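Local coordinates for protein thioredoxin reductase (PDB 4NTD) that is an FAD-dependent oxidoreductase of the thioredoxin reductase family that catalyses disulfide bond formation in natural products, probably acting in the making of holomycin, at residues L141-P146 with P257-R262; D158-P163 with T252-P257; D276-T281 with V299-L304. All coordinates share one frame; numbering follows the deposited sequence. Where two conformers were deposited one is given.

Contact 1: residues L141-P146 with P257-R262; sequences LRDELP and PRMVPR. With FAD (flavin-adenine dinucleotide), chain C.
Leu141 leans on Pro261 and Met259 where strand 141-144 runs antiparallel to strand 258-261. Its CB lies 3.7 Å from CA of Pro261. With chi1 at 69°, CG sits between the backbone N and carbonyl carbon, and its branch CD1 meets CB of Met259 at 3.9 Å. Backbone hydrogen bonds in both directions join Arg142 to Val260 and Glu144 to Arg258. Arg262 closes the pair at the end near the adenine of FAD. One face of its guanidinium meets the carbonyl carbon of Leu141, and a water 2.7 Å from Leu141 O binds Arg262 NH2 weakly. CD of Arg262 touches the FAD adenine, 3.8 Å from N7A. The side chain of Arg142 crosses that of Arg262 at about a right angle, an approach of like charges left doubtful by a second conformer of Arg142. Glu144 lies alongside Arg258 in a salt bridge: OE1, met on its syn side, is 2.6 Å from Arg258 NH1, although Arg258 too has two conformers. Glu144 OE2 rests 3.5 Å from CG2 of Val260. On the face shared with Leu141, Asp143 pairs with Arg65 through OD1, near the flavin. This two-stranded sheet exemplifies the connection between domains in thioredoxin reductases: strand 141-144 follows strand 134-137 of the FAD-side parallel sheet, while strand 258-261 follows strand 252-254 of the other parallel sheet.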
loop_
_atom_site.group_PDB
_atom_site.type_symbol
_atom_site.label_atom_id
_atom_site.label_comp_id
_atom_site.label_asym_id
_atom_site.label_seq_id
_atom_site.Cartn_x
_atom_site.Cartn_y
_atom_site.Cartn_z
ATOM N N LEU A 141 13.746 -8.974 0.066
ATOM C CA LEU A 141 14.967 -8.959 0.871
ATOM C C LEU A 141 15.248 -10.342 1.445
ATOM O O LEU A 141 14.344 -11.177 1.541
ATOM C CB LEU A 141 14.875 -7.913 1.992
ATOM C CG LEU A 141 13.895 -8.121 3.159
ATOM C CD1 LEU A 141 14.422 -9.096 4.207
ATOM C CD2 LEU A 141 13.584 -6.784 3.819
ATOM N N ARG A 142 16.512 -10.560 1.813
ATOM C CA ARG A 142 16.981 -11.807 2.418
ATOM C C ARG A 142 17.170 -11.622 3.919
ATOM O O ARG A 142 17.799 -10.651 4.345
ATOM C CB ARG A 142 18.326 -12.222 1.807
ATOM C CG ARG A 142 18.277 -12.502 0.316
ATOM C CD ARG A 142 19.570 -13.119 -0.197
ATOM N NE ARG A 142 19.368 -13.729 -1.507
ATOM C CZ ARG A 142 19.956 -13.332 -2.629
ATOM N NH1 ARG A 142 20.807 -12.316 -2.616
ATOM N NH2 ARG A 142 19.693 -13.959 -3.767
ATOM N N ASP A 143 16.635 -12.550 4.712
ATOM C CA ASP A 143 16.858 -12.568 6.157
ATOM C C ASP A 143 18.100 -13.399 6.448
ATOM O O ASP A 143 18.099 -14.612 6.237
ATOM C CB ASP A 143 15.668 -13.190 6.891
ATOM C CG ASP A 143 14.404 -12.375 6.748
ATOM O OD1 ASP A 143 13.527 -12.768 5.949
ATOM O OD2 ASP A 143 14.285 -11.338 7.433
ATOM N N GLU A 144 19.162 -12.750 6.918
ATOM C CA GLU A 144 20.364 -13.469 7.332
ATOM C C GLU A 144 20.246 -13.795 8.813
ATOM O O GLU A 144 20.246 -12.898 9.658
ATOM C CB GLU A 144 21.616 -12.648 7.041
ATOM C CG GLU A 144 21.827 -12.387 5.558
ATOM C CD GLU A 144 23.140 -11.690 5.252
ATOM O OE1 GLU A 144 23.903 -11.382 6.192
ATOM O OE2 GLU A 144 23.414 -11.445 4.059
ATOM N N LEU A 145 20.131 -15.086 9.112
ATOM C CA LEU A 145 19.837 -15.559 10.462
ATOM C C LEU A 145 21.118 -15.902 11.216
ATOM O O LEU A 145 22.141 -16.209 10.596
ATOM C CB LEU A 145 18.933 -16.791 10.398
ATOM C CG LEU A 145 17.609 -16.625 9.646
ATOM C CD1 LEU A 145 16.879 -17.957 9.564
ATOM C CD2 LEU A 145 16.733 -15.574 10.311
ATOM N N PRO A 146 21.067 -15.853 12.559
ATOM C CA PRO A 146 22.250 -16.208 13.346
ATOM C C PRO A 146 22.600 -17.688 13.221
ATOM O O PRO A 146 21.707 -18.536 13.179
ATOM C CB PRO A 146 21.851 -15.854 14.785
ATOM C CG PRO A 146 20.366 -15.786 14.790
ATOM C CD PRO A 146 19.935 -15.424 13.402
ATOM N N PRO A 257 16.752 -10.537 12.242
ATOM C CA PRO A 257 17.774 -10.892 11.258
ATOM C C PRO A 257 18.475 -9.669 10.685
ATOM O O PRO A 257 17.961 -8.554 10.804
ATOM C CB PRO A 257 16.972 -11.583 10.141
ATOM C CG PRO A 257 15.642 -11.908 10.728
ATOM C CD PRO A 257 15.395 -10.864 11.769
ATOM N N ARG A 258 19.651 -9.872 10.094
ATOM C CA ARG A 258 20.247 -8.846 9.245
ATOM C C ARG A 258 19.479 -8.903 7.934
ATOM O O ARG A 258 19.544 -9.898 7.208
ATOM C CB ARG A 258 21.746 -9.070 9.007
ATOM C CG ARG A 258 22.355 -8.055 8.043
ATOM C CD ARG A 258 23.867 -8.176 7.908
ATOM N NE ARG A 258 24.364 -7.335 6.820
ATOM C CZ ARG A 258 24.914 -7.799 5.700
ATOM N NH1 ARG A 258 25.060 -9.103 5.521
ATOM N NH2 ARG A 258 25.330 -6.958 4.764
ATOM N N MET A 259 18.722 -7.848 7.648
ATOM C CA MET A 259 17.857 -7.818 6.471
ATOM C C MET A 259 18.545 -7.119 5.315
ATOM O O MET A 259 18.812 -5.919 5.372
ATOM C CB MET A 259 16.533 -7.136 6.798
ATOM C CG MET A 259 15.670 -7.968 7.723
ATOM S SD MET A 259 14.268 -7.039 8.352
ATOM C CE MET A 259 14.411 -7.454 10.082
ATOM N N VAL A 260 18.821 -7.889 4.265
ATOM C CA VAL A 260 19.601 -7.416 3.135
ATOM C C VAL A 260 18.722 -7.377 1.886
ATOM O O VAL A 260 18.320 -8.427 1.379
ATOM C CB VAL A 260 20.824 -8.322 2.895
ATOM C CG1 VAL A 260 21.705 -7.753 1.793
ATOM C CG2 VAL A 260 21.621 -8.483 4.184
ATOM N N PRO A 261 18.411 -6.166 1.387
ATOM C CA PRO A 261 17.577 -6.073 0.188
ATOM C C PRO A 261 18.279 -6.637 -1.040
ATOM O O PRO A 261 19.496 -6.492 -1.177
ATOM C CB PRO A 261 17.350 -4.566 0.023
ATOM C CG PRO A 261 18.474 -3.918 0.754
ATOM C CD PRO A 261 18.820 -4.839 1.884
ATOM N N ARG A 262 17.518 -7.281 -1.920
ATOM C CA ARG A 262 18.067 -7.794 -3.171
ATOM C C ARG A 262 18.095 -6.674 -4.209
ATOM O O ARG A 262 17.368 -6.717 -5.202
ATOM C CB ARG A 262 17.244 -8.981 -3.673
ATOM C CG ARG A 262 17.241 -10.181 -2.740
ATOM C CD ARG A 262 16.900 -11.446 -3.509
ATOM N NE ARG A 262 16.707 -12.611 -2.650
ATOM C CZ ARG A 262 15.587 -12.890 -1.982
ATOM N NH1 ARG A 262 14.519 -12.105 -2.067
ATOM N NH2 ARG A 262 15.528 -13.981 -1.230
HETATM P PA FAD C . 8.616 -11.225 -1.841
HETATM O O1A FAD C . 7.227 -11.644 -1.437
HETATM O O2A FAD C . 9.783 -11.776 -1.066
HETATM O O5B FAD C . 8.815 -11.604 -3.386
HETATM C C5B FAD C . 10.040 -11.314 -4.047
HETATM C C4B FAD C . 10.167 -12.252 -5.235
HETATM O O4B FAD C . 11.252 -11.831 -6.057
HETATM C C3B FAD C . 10.463 -13.691 -4.815
HETATM O O3B FAD C . 9.457 -14.580 -5.316
HETATM C C2B FAD C . 11.829 -13.995 -5.409
HETATM O O2B FAD C . 11.933 -15.341 -5.881
HETATM C C1B FAD C . 11.924 -12.992 -6.546
HETATM N N9A FAD C . 13.286 -12.607 -6.977
HETATM C C8A FAD C . 14.267 -12.103 -6.207
HETATM N N7A FAD C . 15.368 -11.839 -6.952
HETATM C C5A FAD C . 15.088 -12.171 -8.224
HETATM C C6A FAD C . 15.799 -12.144 -9.518
HETATM N N6A FAD C . 17.075 -11.700 -9.586
HETATM N N1A FAD C . 15.138 -12.580 -10.616
HETATM C C2A FAD C . 13.866 -13.030 -10.558
HETATM N N3A FAD C . 13.160 -13.075 -9.411
HETATM C C4A FAD C . 13.708 -12.668 -8.238
HETATM N N1 FAD C . 3.810 -10.303 6.002
HETATM C C2 FAD C . 2.478 -10.225 6.224
HETATM O O2 FAD C . 1.865 -9.239 5.768
HETATM N N3 FAD C . 1.802 -11.164 6.913
HETATM C C4 FAD C . 2.410 -12.251 7.421
HETATM O O4 FAD C . 1.758 -13.102 8.060
HETATM C C4X FAD C . 3.868 -12.419 7.212
HETATM N N5 FAD C . 4.567 -13.480 7.688
HETATM C C5X FAD C . 5.907 -13.574 7.479
HETATM C C6 FAD C . 6.600 -14.673 7.977
HETATM C C7 FAD C . 7.972 -14.804 7.781
HETATM C C7M FAD C . 8.702 -16.005 8.331
HETATM C C8 FAD C . 8.709 -13.760 7.026
HETATM C C8M FAD C . 10.196 -13.876 6.810
HETATM C C9 FAD C . 8.025 -12.657 6.525
HETATM C C9A FAD C . 6.648 -12.519 6.722
HETATM N N10 FAD C . 5.926 -11.407 6.218
HETATM C C10 FAD C . 4.542 -11.344 6.453
HETATM C "C1'" FAD C . 6.550 -10.322 5.450
HETATM C "C2'" FAD C . 6.487 -10.669 3.963
HETATM O "O2'" FAD C . 7.441 -11.704 3.681
HETATM C "C3'" FAD C . 6.782 -9.457 3.081
HETATM O "O3'" FAD C . 5.876 -8.398 3.414
HETATM C "C4'" FAD C . 6.644 -9.751 1.587
HETATM O "O4'" FAD C . 7.340 -10.950 1.226
HETATM C "C5'" FAD C . 7.200 -8.614 0.739
HETATM O "O5'" FAD C . 6.716 -8.757 -0.594
HETATM P P FAD C . 7.651 -8.450 -1.863
HETATM O O1P FAD C . 8.426 -7.188 -1.605
HETATM O O2P FAD C . 6.785 -8.581 -3.091
HETATM O O3P FAD C . 8.779 -9.616 -1.839
HETATM O O HOH W 1 13.743 -13.841 1.552
HETATM O O HOH W 2 20.139 -9.882 -0.281
#

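Contact 2: residues D158-P163 with T252-P257; sequences DLLHCP and TVFVVP. With GSH (glutathione), chain B.
Leu159 and Leu160 pair in parallel with Val253 and Phe254, the chains alternating as donor and acceptor. Val253 N binds Asp158 O at 3.0 Å, Leu160 N binds Val253 O, and Val255 N binds Leu160 O at 2.9 Å, each donor nearly along the C=O axis. Leu160 O, which accepts from Val255 N, also takes a short CA-H...O contact from CA of Phe254. On one face of the sheet, Leu159 CD2 packs 3.6 Å from Val253 CG1, and its CD1 meets CG2 of Val255 as the two side chains cross at about a right angle. On the other face, Leu160 sets CB off-centre over the Phe254 ring in a CH-pi contact, 4.2 Å from the centroid, and CD1 against CG2 of Thr252. The Phe254 ring also turns its edge to His161 O.

Beyond the strands, His161 holds CG anti to the backbone N (chi1 162°), and the imidazole that CG carries takes Pro257 CD over one face, 3.8 Å from the centroid, while Val255 O sits at the ring edge, 3.2 Å from CD2. Next in the chain, Cys162 occupies the N-cap position of helix 163-166 and carries glutathione through an SG-SG2 bond of 2.0 Å; its disulfide with Cys165, the CxxC pair of this family, excludes that bond, so the two must be alternative states. Within this chain, strand 159-160 is the edge of a five-stranded parallel sheet, separated from strand 175-178 by strand 252-254, with Leu191 of helix 184-191 against Phe254 and strand 236-242 against Val253.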
loop_
_atom_site.group_PDB
_atom_site.type_symbol
_atom_site.label_atom_id
_atom_site.label_comp_id
_atom_site.label_asym_id
_atom_site.label_seq_id
_atom_site.Cartn_x
_atom_site.Cartn_y
_atom_site.Cartn_z
ATOM N N ASP A 158 8.480 -21.646 14.798
ATOM C CA ASP A 158 8.560 -21.091 16.156
ATOM C C ASP A 158 9.899 -20.390 16.457
ATOM O O ASP A 158 10.172 -20.031 17.604
ATOM C CB ASP A 158 8.231 -22.166 17.206
ATOM C CG ASP A 158 8.881 -23.505 16.910
ATOM O OD1 ASP A 158 8.300 -24.544 17.290
ATOM O OD2 ASP A 158 9.961 -23.529 16.289
ATOM N N LEU A 159 10.724 -20.208 15.424
ATOM C CA LEU A 159 11.809 -19.232 15.438
ATOM C C LEU A 159 11.389 -18.173 14.422
ATOM O O LEU A 159 11.324 -18.446 13.222
ATOM C CB LEU A 159 13.151 -19.879 15.066
ATOM C CG LEU A 159 14.456 -19.077 15.238
ATOM C CD1 LEU A 159 14.616 -17.998 14.175
ATOM C CD2 LEU A 159 14.589 -18.474 16.630
ATOM N N LEU A 160 11.080 -16.975 14.912
ATOM C CA LEU A 160 10.366 -15.973 14.123
ATOM C C LEU A 160 11.010 -14.596 14.232
ATOM O O LEU A 160 11.939 -14.393 15.012
ATOM C CB LEU A 160 8.912 -15.899 14.601
ATOM C CG LEU A 160 8.137 -17.222 14.608
ATOM C CD1 LEU A 160 6.832 -17.090 15.377
ATOM C CD2 LEU A 160 7.879 -17.704 13.190
ATOM N N HIS A 161 10.516 -13.651 13.440
ATOM C CA HIS A 161 10.970 -12.264 13.536
ATOM C C HIS A 161 9.826 -11.283 13.797
ATOM O O HIS A 161 9.858 -10.538 14.774
ATOM C CB HIS A 161 11.741 -11.856 12.274
ATOM C CG HIS A 161 11.875 -10.375 12.104
ATOM N ND1 HIS A 161 11.434 -9.714 10.979
ATOM C CD2 HIS A 161 12.378 -9.424 12.927
ATOM C CE1 HIS A 161 11.671 -8.422 11.110
ATOM N NE2 HIS A 161 12.237 -8.217 12.286
ATOM N N CYS A 162 8.813 -11.310 12.937
ATOM C CA CYS A 162 7.862 -10.205 12.802
ATOM C C CYS A 162 6.684 -10.316 13.823
ATOM O O CYS A 162 5.849 -11.210 13.710
ATOM C CB CYS A 162 7.517 -10.098 11.270
ATOM S SG CYS A 162 6.088 -9.040 10.965
ATOM N N PRO A 163 6.635 -9.402 14.829
ATOM C CA PRO A 163 5.528 -9.440 15.794
ATOM C C PRO A 163 4.143 -9.127 15.216
ATOM O O PRO A 163 3.143 -9.599 15.752
ATOM C CB PRO A 163 5.923 -8.375 16.830
ATOM C CG PRO A 163 7.398 -8.246 16.696
ATOM C CD PRO A 163 7.638 -8.393 15.228
ATOM N N THR A 252 8.260 -20.068 21.940
ATOM C CA THR A 252 8.565 -19.333 20.714
ATOM C C THR A 252 9.759 -18.414 20.959
ATOM O O THR A 252 9.851 -17.782 22.011
ATOM C CB THR A 252 7.361 -18.472 20.279
ATOM O OG1 THR A 252 6.155 -19.239 20.376
ATOM C CG2 THR A 252 7.530 -17.973 18.850
ATOM N N VAL A 253 10.671 -18.349 19.991
ATOM C CA VAL A 253 11.846 -17.483 20.087
ATOM C C VAL A 253 11.890 -16.543 18.884
ATOM O O VAL A 253 11.611 -16.952 17.755
ATOM C CB VAL A 253 13.149 -18.308 20.198
ATOM C CG1 VAL A 253 14.379 -17.418 20.086
ATOM C CG2 VAL A 253 13.179 -19.064 21.519
ATOM N N PHE A 254 12.219 -15.281 19.146
ATOM C CA PHE A 254 12.310 -14.262 18.110
ATOM C C PHE A 254 13.745 -13.780 17.924
ATOM O O PHE A 254 14.540 -13.761 18.867
ATOM C CB PHE A 254 11.410 -13.068 18.448
ATOM C CG PHE A 254 9.942 -13.344 18.276
ATOM C CD1 PHE A 254 9.268 -12.907 17.143
ATOM C CD2 PHE A 254 9.232 -14.033 19.249
ATOM C CE1 PHE A 254 7.914 -13.154 16.983
ATOM C CE2 PHE A 254 7.879 -14.286 19.093
ATOM C CZ PHE A 254 7.218 -13.845 17.959
ATOM N N VAL A 255 14.063 -13.400 16.691
ATOM C CA VAL A 255 15.333 -12.763 16.361
ATOM C C VAL A 255 15.068 -11.561 15.463
ATOM O O VAL A 255 14.006 -11.464 14.846
ATOM C CB VAL A 255 16.301 -13.731 15.640
ATOM C CG1 VAL A 255 16.632 -14.915 16.533
ATOM C CG2 VAL A 255 15.725 -14.214 14.312
ATOM N N VAL A 256 16.027 -10.644 15.412
ATOM C CA VAL A 256 16.044 -9.600 14.398
ATOM C C VAL A 256 17.139 -9.980 13.404
ATOM O O VAL A 256 18.324 -9.801 13.689
ATOM C CB VAL A 256 16.328 -8.206 14.995
ATOM C CG1 VAL A 256 16.326 -7.150 13.898
ATOM C CG2 VAL A 256 15.295 -7.863 16.059
ATOM N N PRO A 257 16.752 -10.537 12.242
ATOM C CA PRO A 257 17.774 -10.892 11.258
ATOM C C PRO A 257 18.475 -9.669 10.685
ATOM O O PRO A 257 17.961 -8.554 10.804
ATOM C CB PRO A 257 16.972 -11.583 10.141
ATOM C CG PRO A 257 15.642 -11.908 10.728
ATOM C CD PRO A 257 15.395 -10.864 11.769
HETATM N N1 GSH B . 11.179 -2.336 11.513
HETATM C CA1 GSH B . 11.016 -2.195 12.961
HETATM C C1 GSH B . 11.851 -0.980 13.410
HETATM O O11 GSH B . 13.075 -1.185 13.601
HETATM O O12 GSH B . 11.259 0.119 13.557
HETATM C CB1 GSH B . 11.570 -3.385 13.708
HETATM C CG1 GSH B . 10.514 -4.076 14.570
HETATM C CD1 GSH B . 9.496 -4.751 13.655
HETATM O OE1 GSH B . 8.389 -4.258 13.450
HETATM N N2 GSH B . 9.889 -5.951 13.221
HETATM C CA2 GSH B . 9.087 -6.776 12.310
HETATM C C2 GSH B . 9.364 -6.308 10.944
HETATM O O2 GSH B . 10.297 -5.563 10.641
HETATM C CB2 GSH B . 7.603 -6.406 12.272
HETATM S SG2 GSH B . 6.298 -7.686 12.459
HETATM N N3 GSH B . 8.364 -6.693 10.173
HETATM C CA3 GSH B . 8.248 -6.209 8.864
HETATM C C3 GSH B . 8.332 -7.257 7.722
HETATM O O31 GSH B . 8.245 -8.589 8.010
HETATM O O32 GSH B . 8.419 -6.864 6.486
#

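Contact 3: residues D276-T281 with V299-L304; sequences DGWIAT and VDPRAL. With FAD (flavin-adenine dinucleotide), chain C.
The indole of Trp278 receives Pro301 over one face: CD stands 3.7 Å from the centroid of the six-membered ring, only 11° off its normal, a CH-pi contact. Pro261 of strand 258-261 meets the other face near its rim. The Trp278 and Pro301 side chains meet tip to tip, with Pro301 CB 3.6 Å from CH2. At CE3, the carbonyl carbon of Val299 approaches obliquely. An alanine in place of Trp278 would probably leave a gap beside Pro301 and deprive its ring of an aromatic surface to lie on. Asp276 OD1 accepts from Trp278 N at 3.0 Å, an Asx turn that fixes the backbone from which the indole projects. The facing loop has an Asx turn too: Asp300 OD1 accepts from Arg302 N, within a type I beta turn from Asp300 to Ala303. That turn leads to Leu304, the N-cap of helix 305-338, and the ribityl hydroxyl O3' of FAD donates a hydrogen bond of 2.7 Å to Ala303 O. Val299 CG1 packs 3.7 Å from Ile279 O and 4.0 Å from Thr281 CG2. The second subunit approaches here too, its Arg283 binding Thr281 O and its Phe317 packing on Arg302.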
loop_
_atom_site.group_PDB
_atom_site.type_symbol
_atom_site.label_atom_id
_atom_site.label_comp_id
_atom_site.label_asym_id
_atom_site.label_seq_id
_atom_site.Cartn_x
_atom_site.Cartn_y
_atom_site.Cartn_z
ATOM N N ASP A 276 20.152 6.303 4.646
ATOM C CA ASP A 276 19.904 5.070 5.404
ATOM C C ASP A 276 20.489 3.801 4.762
ATOM O O ASP A 276 20.469 2.733 5.378
ATOM C CB ASP A 276 18.398 4.885 5.658
ATOM C CG ASP A 276 17.583 4.743 4.377
ATOM O OD1 ASP A 276 18.168 4.707 3.272
ATOM O OD2 ASP A 276 16.342 4.671 4.484
ATOM N N GLY A 277 20.990 3.913 3.531
ATOM C CA GLY A 277 21.636 2.793 2.844
ATOM C C GLY A 277 20.739 2.023 1.887
ATOM O O GLY A 277 21.205 1.116 1.197
ATOM N N TRP A 278 19.456 2.380 1.838
ATOM C CA TRP A 278 18.498 1.723 0.945
ATOM C C TRP A 278 18.321 2.545 -0.330
ATOM O O TRP A 278 18.535 3.757 -0.325
ATOM C CB TRP A 278 17.154 1.531 1.658
ATOM C CG TRP A 278 17.239 0.576 2.818
ATOM C CD1 TRP A 278 17.877 0.786 4.005
ATOM C CD2 TRP A 278 16.675 -0.739 2.895
ATOM N NE1 TRP A 278 17.747 -0.315 4.817
ATOM C CE2 TRP A 278 17.013 -1.265 4.159
ATOM C CE3 TRP A 278 15.915 -1.523 2.020
ATOM C CZ2 TRP A 278 16.618 -2.540 4.570
ATOM C CZ3 TRP A 278 15.523 -2.790 2.432
ATOM C CH2 TRP A 278 15.878 -3.285 3.693
ATOM N N ILE A 279 17.940 1.884 -1.422
ATOM C CA ILE A 279 17.735 2.571 -2.699
ATOM C C ILE A 279 16.621 3.604 -2.534
ATOM O O ILE A 279 15.542 3.290 -2.030
ATOM C CB ILE A 279 17.379 1.589 -3.843
ATOM C CG1 ILE A 279 18.556 0.648 -4.152
ATOM C CG2 ILE A 279 16.959 2.343 -5.104
ATOM C CD1 ILE A 279 19.798 1.329 -4.693
ATOM N N ALA A 280 16.897 4.835 -2.955
ATOM C CA ALA A 280 15.961 5.941 -2.785
ATOM C C ALA A 280 14.859 5.892 -3.838
ATOM O O ALA A 280 15.117 5.599 -5.006
ATOM C CB ALA A 280 16.698 7.270 -2.858
ATOM N N THR A 281 13.631 6.171 -3.414
ATOM C CA THR A 281 12.500 6.266 -4.333
ATOM C C THR A 281 11.623 7.452 -3.974
ATOM O O THR A 281 11.654 7.934 -2.841
ATOM C CB THR A 281 11.609 5.007 -4.290
ATOM O OG1 THR A 281 11.066 4.841 -2.974
ATOM C CG2 THR A 281 12.394 3.764 -4.673
ATOM N N VAL A 299 13.033 -2.111 -1.158
ATOM C CA VAL A 299 13.250 -0.720 -0.733
ATOM C C VAL A 299 12.685 -0.364 0.653
ATOM O O VAL A 299 12.987 0.707 1.174
ATOM C CB VAL A 299 12.710 0.290 -1.777
ATOM C CG1 VAL A 299 13.595 0.296 -3.013
ATOM C CG2 VAL A 299 11.263 -0.008 -2.152
ATOM N N ASP A 300 11.890 -1.249 1.254
ATOM C CA ASP A 300 11.244 -0.960 2.535
ATOM C C ASP A 300 11.196 -2.211 3.417
ATOM O O ASP A 300 10.372 -3.094 3.188
ATOM C CB ASP A 300 9.827 -0.422 2.287
ATOM C CG ASP A 300 9.092 -0.050 3.571
ATOM O OD1 ASP A 300 9.647 -0.217 4.677
ATOM O OD2 ASP A 300 7.936 0.418 3.464
ATOM N N PRO A 301 12.061 -2.282 4.450
ATOM C CA PRO A 301 12.067 -3.466 5.319
ATOM C C PRO A 301 10.836 -3.623 6.224
ATOM O O PRO A 301 10.669 -4.676 6.841
ATOM C CB PRO A 301 13.322 -3.264 6.172
ATOM C CG PRO A 301 13.497 -1.788 6.234
ATOM C CD PRO A 301 13.022 -1.261 4.909
ATOM N N ARG A 302 10.006 -2.582 6.295
ATOM C CA ARG A 302 8.798 -2.576 7.113
ATOM C C ARG A 302 7.534 -2.939 6.319
ATOM O O ARG A 302 6.452 -3.040 6.897
ATOM C CB ARG A 302 8.627 -1.191 7.747
ATOM C CG ARG A 302 9.808 -0.756 8.604
ATOM C CD ARG A 302 9.891 0.758 8.755
ATOM N NE ARG A 302 10.802 1.365 7.785
ATOM C CZ ARG A 302 10.418 1.922 6.641
ATOM N NH1 ARG A 302 9.133 1.955 6.315
ATOM N NH2 ARG A 302 11.318 2.447 5.820
ATOM N N ALA A 303 7.670 -3.142 5.007
ATOM C CA ALA A 303 6.519 -3.391 4.134
ATOM C C ALA A 303 5.960 -4.803 4.299
ATOM O O ALA A 303 6.550 -5.777 3.828
ATOM C CB ALA A 303 6.886 -3.133 2.678
ATOM N N LEU A 304 4.821 -4.900 4.980
ATOM C CA LEU A 304 4.072 -6.150 5.068
ATOM C C LEU A 304 3.444 -6.447 3.699
ATOM O O LEU A 304 3.550 -5.637 2.776
ATOM C CB LEU A 304 3.022 -6.062 6.184
ATOM C CG LEU A 304 3.620 -5.934 7.594
ATOM C CD1 LEU A 304 2.623 -5.363 8.592
ATOM C CD2 LEU A 304 4.152 -7.276 8.080
HETATM P PA FAD C . 8.616 -11.225 -1.841
HETATM O O1A FAD C . 7.227 -11.644 -1.437
HETATM O O2A FAD C . 9.783 -11.776 -1.066
HETATM O O5B FAD C . 8.815 -11.604 -3.386
HETATM C C5B FAD C . 10.040 -11.314 -4.047
HETATM C C4B FAD C . 10.167 -12.252 -5.235
HETATM O O4B FAD C . 11.252 -11.831 -6.057
HETATM C C3B FAD C . 10.463 -13.691 -4.815
HETATM O O3B FAD C . 9.457 -14.580 -5.316
HETATM C C2B FAD C . 11.829 -13.995 -5.409
HETATM O O2B FAD C . 11.933 -15.341 -5.881
HETATM C C1B FAD C . 11.924 -12.992 -6.546
HETATM N N9A FAD C . 13.286 -12.607 -6.977
HETATM C C8A FAD C . 14.267 -12.103 -6.207
HETATM N N7A FAD C . 15.368 -11.839 -6.952
HETATM C C5A FAD C . 15.088 -12.171 -8.224
HETATM C C6A FAD C . 15.799 -12.144 -9.518
HETATM N N6A FAD C . 17.075 -11.700 -9.586
HETATM N N1A FAD C . 15.138 -12.580 -10.616
HETATM C C2A FAD C . 13.866 -13.030 -10.558
HETATM N N3A FAD C . 13.160 -13.075 -9.411
HETATM C C4A FAD C . 13.708 -12.668 -8.238
HETATM N N1 FAD C . 3.810 -10.303 6.002
HETATM C C2 FAD C . 2.478 -10.225 6.224
HETATM O O2 FAD C . 1.865 -9.239 5.768
HETATM N N3 FAD C . 1.802 -11.164 6.913
HETATM C C4 FAD C . 2.410 -12.251 7.421
HETATM O O4 FAD C . 1.758 -13.102 8.060
HETATM C C4X FAD C . 3.868 -12.419 7.212
HETATM N N5 FAD C . 4.567 -13.480 7.688
HETATM C C5X FAD C . 5.907 -13.574 7.479
HETATM C C6 FAD C . 6.600 -14.673 7.977
HETATM C C7 FAD C . 7.972 -14.804 7.781
HETATM C C7M FAD C . 8.702 -16.005 8.331
HETATM C C8 FAD C . 8.709 -13.760 7.026
HETATM C C8M FAD C . 10.196 -13.876 6.810
HETATM C C9 FAD C . 8.025 -12.657 6.525
HETATM C C9A FAD C . 6.648 -12.519 6.722
HETATM N N10 FAD C . 5.926 -11.407 6.218
HETATM C C10 FAD C . 4.542 -11.344 6.453
HETATM C "C1'" FAD C . 6.550 -10.322 5.450
HETATM C "C2'" FAD C . 6.487 -10.669 3.963
HETATM O "O2'" FAD C . 7.441 -11.704 3.681
HETATM C "C3'" FAD C . 6.782 -9.457 3.081
HETATM O "O3'" FAD C . 5.876 -8.398 3.414
HETATM C "C4'" FAD C . 6.644 -9.751 1.587
HETATM O "O4'" FAD C . 7.340 -10.950 1.226
HETATM C "C5'" FAD C . 7.200 -8.614 0.739
HETATM O "O5'" FAD C . 6.716 -8.757 -0.594
HETATM P P FAD C . 7.651 -8.450 -1.863
HETATM O O1P FAD C . 8.426 -7.188 -1.605
HETATM O O2P FAD C . 6.785 -8.581 -3.091
HETATM O O3P FAD C . 8.779 -9.616 -1.839
HETATM O O HOH W 3 14.179 3.028 0.373
#

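How the contacts relate
Contact 1 lies between the other two, its centre about 13 Å from each of theirs, whereas the centres of contacts 2 and 3 are about 20 Å apart. Contact 2 is nested within the loop that contact 1 closes; they share Pro257, and Met259 CE of contact 1 packs 3.1 Å from His161 CE1. Pro261 CB of contact 1 packs 3.5 Å from Trp278 CZ3 of contact 3, and Leu141 CD2 lies 3.9 Å from Pro301 CA. All three converge on the redox site: contacts 1 and 3 touch FAD, while contact 2 carries the glutathione on Cys162, whose SG is 3.9 Å from Leu304 CD2 of contact 3. His321 of the second subunit also binds this glutathione.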